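Local coordinates for VP1 (PDB 4PCH), which forms the jelly-roll pentamers of the polyomavirus outer capsid and probably attaches the virus to host-cell receptors, at the interface of chains A and B. Numbering follows the deposited sequence. Chains: chain A/B, VP1.

Contact 1: the interface of chains A and B. Residues chain A 94, 202; chain B 118, 120, 176, 186, 188-190.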
loop_
_atom_site.group_PDB
_atom_site.type_symbol
_atom_site.label_atom_id
_atom_site.label_comp_id
_atom_site.label_asym_id
_atom_site.label_seq_id
_atom_site.Cartn_x
_atom_site.Cartn_y
_atom_site.Cartn_z
ATOM N N PHE A 94 9.881 -14.436 12.065
ATOM C CA PHE A 94 8.916 -15.287 11.351
ATOM C C PHE A 94 9.485 -15.771 10.007
ATOM O O PHE A 94 10.314 -15.099 9.417
ATOM C CB PHE A 94 7.631 -14.500 11.118
ATOM C CG PHE A 94 6.473 -15.373 10.716
ATOM C CD1 PHE A 94 5.983 -16.330 11.593
ATOM C CD2 PHE A 94 5.892 -15.245 9.475
ATOM C CE1 PHE A 94 4.915 -17.142 11.243
ATOM C CE2 PHE A 94 4.819 -16.056 9.123
ATOM C CZ PHE A 94 4.340 -16.993 10.001
ATOM N N TYR A 202 10.772 -7.322 8.562
ATOM C CA TYR A 202 11.711 -7.274 9.671
ATOM C C TYR A 202 13.099 -6.893 9.155
ATOM O O TYR A 202 13.397 -7.020 7.972
ATOM C CB TYR A 202 11.775 -8.640 10.371
ATOM C CG TYR A 202 12.195 -9.776 9.469
ATOM C CD1 TYR A 202 13.532 -10.072 9.248
ATOM C CD2 TYR A 202 11.244 -10.543 8.816
ATOM C CE1 TYR A 202 13.904 -11.127 8.410
ATOM C CE2 TYR A 202 11.602 -11.569 7.968
ATOM C CZ TYR A 202 12.939 -11.869 7.778
ATOM O OH TYR A 202 13.326 -12.895 6.936
ATOM N N LEU B 118 8.882 -14.578 0.101
ATOM C CA LEU B 118 9.951 -14.065 0.957
ATOM C C LEU B 118 10.912 -13.277 0.096
ATOM O O LEU B 118 11.363 -13.786 -0.930
ATOM C CB LEU B 118 10.690 -15.198 1.639
ATOM C CG LEU B 118 12.005 -14.849 2.368
ATOM C CD1 LEU B 118 11.726 -13.900 3.534
ATOM C CD2 LEU B 118 12.776 -16.082 2.814
ATOM N N PHE B 120 14.481 -11.330 0.839
ATOM C CA PHE B 120 15.465 -11.161 1.925
ATOM C C PHE B 120 16.827 -10.833 1.377
ATOM O O PHE B 120 17.253 -11.439 0.394
ATOM C CB PHE B 120 15.563 -12.438 2.765
ATOM C CG PHE B 120 16.611 -12.385 3.837
ATOM C CD1 PHE B 120 16.292 -11.941 5.112
ATOM C CD2 PHE B 120 17.913 -12.819 3.573
ATOM C CE1 PHE B 120 17.253 -11.881 6.117
ATOM C CE2 PHE B 120 18.877 -12.757 4.551
ATOM C CZ PHE B 120 18.557 -12.276 5.822
ATOM N N ALA B 176 16.802 -14.895 10.319
ATOM C CA ALA B 176 17.882 -14.015 10.746
ATOM C C ALA B 176 17.766 -13.770 12.241
ATOM O O ALA B 176 16.689 -13.514 12.756
ATOM C CB ALA B 176 17.814 -12.683 10.001
ATOM N N TYR B 186 20.509 -6.527 7.564
ATOM C CA TYR B 186 19.594 -7.392 6.819
ATOM C C TYR B 186 18.180 -6.837 6.833
ATOM O O TYR B 186 17.826 -6.011 7.682
ATOM C CB TYR B 186 19.585 -8.838 7.366
ATOM C CG TYR B 186 19.091 -8.981 8.780
ATOM C CD1 TYR B 186 17.734 -8.998 9.075
ATOM C CD2 TYR B 186 19.982 -9.114 9.841
ATOM C CE1 TYR B 186 17.292 -9.131 10.381
ATOM C CE2 TYR B 186 19.544 -9.253 11.138
ATOM C CZ TYR B 186 18.201 -9.263 11.412
ATOM O OH TYR B 186 17.778 -9.392 12.720
ATOM N N GLY B 188 14.041 -8.385 5.605
ATOM C CA GLY B 188 13.214 -9.408 5.014
ATOM C C GLY B 188 11.753 -9.046 5.035
ATOM O O GLY B 188 11.314 -8.280 5.886
ATOM N N ARG B 189 11.025 -9.563 4.052
ATOM C CA ARG B 189 9.572 -9.384 3.960
ATOM C C ARG B 189 8.925 -10.720 3.611
ATOM O O ARG B 189 9.310 -11.342 2.636
ATOM C CB ARG B 189 9.228 -8.353 2.882
ATOM C CG ARG B 189 7.745 -8.233 2.546
ATOM C CD ARG B 189 7.451 -6.964 1.757
ATOM N NE ARG B 189 7.666 -7.079 0.312
ATOM C CZ ARG B 189 6.687 -7.332 -0.556
ATOM N NH1 ARG B 189 5.459 -7.504 -0.123
ATOM N NH2 ARG B 189 6.939 -7.409 -1.850
ATOM N N VAL B 190 7.941 -11.136 4.406
ATOM C CA VAL B 190 7.216 -12.399 4.184
ATOM C C VAL B 190 5.773 -12.016 3.823
ATOM O O VAL B 190 5.189 -11.151 4.468
ATOM C CB VAL B 190 7.212 -13.266 5.462
ATOM C CG1 VAL B 190 6.320 -14.507 5.326
ATOM C CG2 VAL B 190 8.626 -13.677 5.843
HETATM O O HOH W 1 15.472 -14.584 7.824
#
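A:Tyr202 on strand 199-203 and B:Gly188 on strand 184-191 form an antiparallel beta bridge, the amide of each residue donating to the carbonyl of the other: A:Tyr202 N lies 2.9 Å from B:Gly188 O, and B:Gly188 N lies 2.8 Å from A:Tyr202 O. Both bonds are nearly straight, 160° and 171° at the hydrogen. The bridge sets chain A strand 199-203 against chain B strand 184-191.

The phenol of A:Tyr202 turns back over its bridge partner. With chi1 at 59°, CG sits between the backbone N and the carbonyl carbon of its own residue, and this folds the ring across the B:Gly188 backbone. B:Gly188 CA then stands over one face, 3.9 Å from the ring centroid and displaced toward the rim, a CH-pi contact to a residue without a side chain. Further side chains of chain B pack against the ring and its hydroxyl. B:Tyr186 comes from one flank at about a right angle, its CE1 4.0 Å from A:Tyr202 CD1, while its own ring carries the methyl of B:Ala176 over the centre of a face. B:Phe120 also crosses at about a right angle, with B:Phe120 CD1 3.6 Å from A:Tyr202 OH, and B:Leu118 brings CD1 near the same oxygen. Farther along strand 184-191, B:Val190 turns CG2 toward the carbonyl oxygen of A:Phe94, a looser contact at 4.2 Å. Amid these carbons the phenol oxygen has a polar partner in water 1: A:Tyr202 OH is 2.9 Å from this water, which also meets the backbone N of B:Ala176.

Contact 2: the interface of chains A and B. Residues chain A 96, 98-99, 110; chain B 47, 53, 172, 232.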
loop_
_atom_site.group_PDB
_atom_site.type_symbol
_atom_site.label_atom_id
_atom_site.label_comp_id
_atom_site.label_asym_id
_atom_site.label_seq_id
_atom_site.Cartn_x
_atom_site.Cartn_y
_atom_site.Cartn_z
ATOM N N PRO A 96 8.486 -17.886 6.094
ATOM C CA PRO A 96 7.333 -18.261 5.253
ATOM C C PRO A 96 6.850 -19.668 5.602
ATOM O O PRO A 96 7.651 -20.552 5.838
ATOM C CB PRO A 96 7.903 -18.200 3.831
ATOM C CG PRO A 96 9.391 -18.374 3.980
ATOM C CD PRO A 96 9.718 -17.712 5.300
ATOM N N MET A 98 4.937 -22.929 4.367
ATOM C CA MET A 98 4.653 -23.659 3.119
ATOM C C MET A 98 4.108 -25.041 3.466
ATOM O O MET A 98 2.933 -25.174 3.801
ATOM C CB MET A 98 5.918 -23.734 2.272
ATOM C CG MET A 98 6.478 -22.390 1.843
ATOM S SD MET A 98 5.570 -21.658 0.477
ATOM C CE MET A 98 6.117 -22.674 -0.887
ATOM N N ALA A 99 4.949 -26.089 3.422
ATOM C CA ALA A 99 4.445 -27.437 3.809
ATOM C C ALA A 99 3.848 -27.428 5.212
ATOM O O ALA A 99 2.909 -28.176 5.486
ATOM C CB ALA A 99 5.531 -28.496 3.732
ATOM N N LEU A 110 -0.775 -24.928 -2.071
ATOM C CA LEU A 110 -0.608 -24.753 -0.629
ATOM C C LEU A 110 -1.594 -23.725 -0.099
ATOM O O LEU A 110 -1.976 -22.763 -0.807
ATOM C CB LEU A 110 0.820 -24.291 -0.306
ATOM C CG LEU A 110 1.896 -25.260 -0.688
ATOM C CD1 LEU A 110 3.265 -24.678 -0.398
ATOM C CD2 LEU A 110 1.733 -26.619 -0.004
ATOM N N TYR B 47 6.949 -29.086 -5.383
ATOM C CA TYR B 47 7.103 -28.892 -3.940
ATOM C C TYR B 47 6.418 -30.012 -3.141
ATOM O O TYR B 47 6.885 -30.369 -2.040
ATOM C CB TYR B 47 6.583 -27.510 -3.538
ATOM C CG TYR B 47 6.805 -27.208 -2.095
ATOM C CD1 TYR B 47 8.006 -26.659 -1.638
ATOM C CD2 TYR B 47 5.844 -27.518 -1.149
ATOM C CE1 TYR B 47 8.222 -26.408 -0.302
ATOM C CE2 TYR B 47 6.060 -27.276 0.190
ATOM C CZ TYR B 47 7.250 -26.710 0.617
ATOM O OH TYR B 47 7.422 -26.542 1.984
ATOM N N LEU B 53 9.749 -31.247 3.678
ATOM C CA LEU B 53 10.610 -30.458 2.822
ATOM C C LEU B 53 11.661 -31.337 2.170
ATOM O O LEU B 53 12.416 -31.987 2.856
ATOM C CB LEU B 53 11.335 -29.346 3.609
ATOM C CG LEU B 53 10.501 -28.103 3.847
ATOM C CD1 LEU B 53 9.303 -28.423 4.724
ATOM C CD2 LEU B 53 11.400 -27.042 4.480
ATOM N N GLU B 172 12.370 -21.667 4.891
ATOM C CA GLU B 172 11.226 -22.032 5.712
ATOM C C GLU B 172 11.586 -22.384 7.166
ATOM O O GLU B 172 10.689 -22.433 8.009
ATOM C CB GLU B 172 10.497 -23.211 5.100
ATOM C CG GLU B 172 9.784 -22.871 3.824
ATOM C CD GLU B 172 9.463 -24.107 3.013
ATOM O OE1 GLU B 172 8.678 -24.934 3.496
ATOM O OE2 GLU B 172 9.987 -24.215 1.902
ATOM N N MET B 232 11.684 -15.699 -2.876
ATOM C CA MET B 232 10.607 -16.597 -3.288
ATOM C C MET B 232 9.441 -15.722 -3.695
ATOM O O MET B 232 8.878 -15.023 -2.861
ATOM C CB MET B 232 10.190 -17.504 -2.141
ATOM C CG MET B 232 9.008 -18.396 -2.545
ATOM S SD MET B 232 8.624 -19.694 -1.370
ATOM C CE MET B 232 8.250 -18.734 0.073
HETATM O O HOH W 2 7.959 -22.802 7.520
HETATM O O HOH W 3 6.817 -24.684 5.707
#
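The ring of B:Tyr47 has A:Met98 CE over the centre of one face, 4.3 Å above the plane, and A:Ala99 CA at its edge, in plane. A:Leu110 CD1 stands on the same side of the plane as that methyl but out beyond the CD2-CE2 rim, its side chain crossing the phenol at about a right angle. CG of B:Tyr47 is anti to the backbone N (chi1 -176°), a setting that carries the phenol toward the start of the chain A 3-10 helix 99-101.

There the hydroxyl works in both directions. A:Ala99 N donates to B:Tyr47 OH over 2.9 Å, with 149° at the hydrogen, and the hydroxyl donates in turn to OE1 of the B:Glu172 carboxylate over 2.5 Å. The latter bond uses the syn side of the carboxylate and lies 18° out of its plane. The carboxylate, itself in contact with chain A, also fixes the rotation of the phenol O-H, and its charge may strengthen the hydroxyl as an acceptor.

Two waters extend this network. Water 3 joins A:Met98 N to B:Glu172 OE1, water 2 joins the backbone carbonyl oxygens of A:Pro96 and B:Glu172, and the waters themselves are 2.9 Å apart.

Beside the polar chain, A:Met98 bends at chi2 and chi3. Its CG lies 3.6 Å from B:Glu172 CD, the two side chains crossing at about a right angle, and its thioether then runs antiparallel past that of B:Met232, with A:Met98 CE 3.9 Å from B:Met232 SD. The methyl CE beyond that sulfur rests 3.8 Å from A:Pro96 CB. Methyl, thioether and ring contacts thus flank a water-bridged polar core, which ties the loop containing A:Pro96 and A:Met98 and the start of 3-10 helix 99-101 to the neighbouring VP1 subunit and helps hold the pentamer together.

The C-alpha centres of contact 1 and contact 2 are about 15 Å apart, and the two patches have no residue in common. Sequence links them on both chains: A:Phe94 of contact 1 closely precedes A:Pro96 of contact 2, and B:Glu172 of contact 2 lies four positions before B:Ala176 of contact 1. Contact 1 is centred on a strand-to-strand junction; contact 2 is made largely by loops and a short helical turn, with B:Met232 reaching in from strand 224-236. The lack of an exact two-fold fits a ring of five in which each subunit presents a different surface to each neighbour.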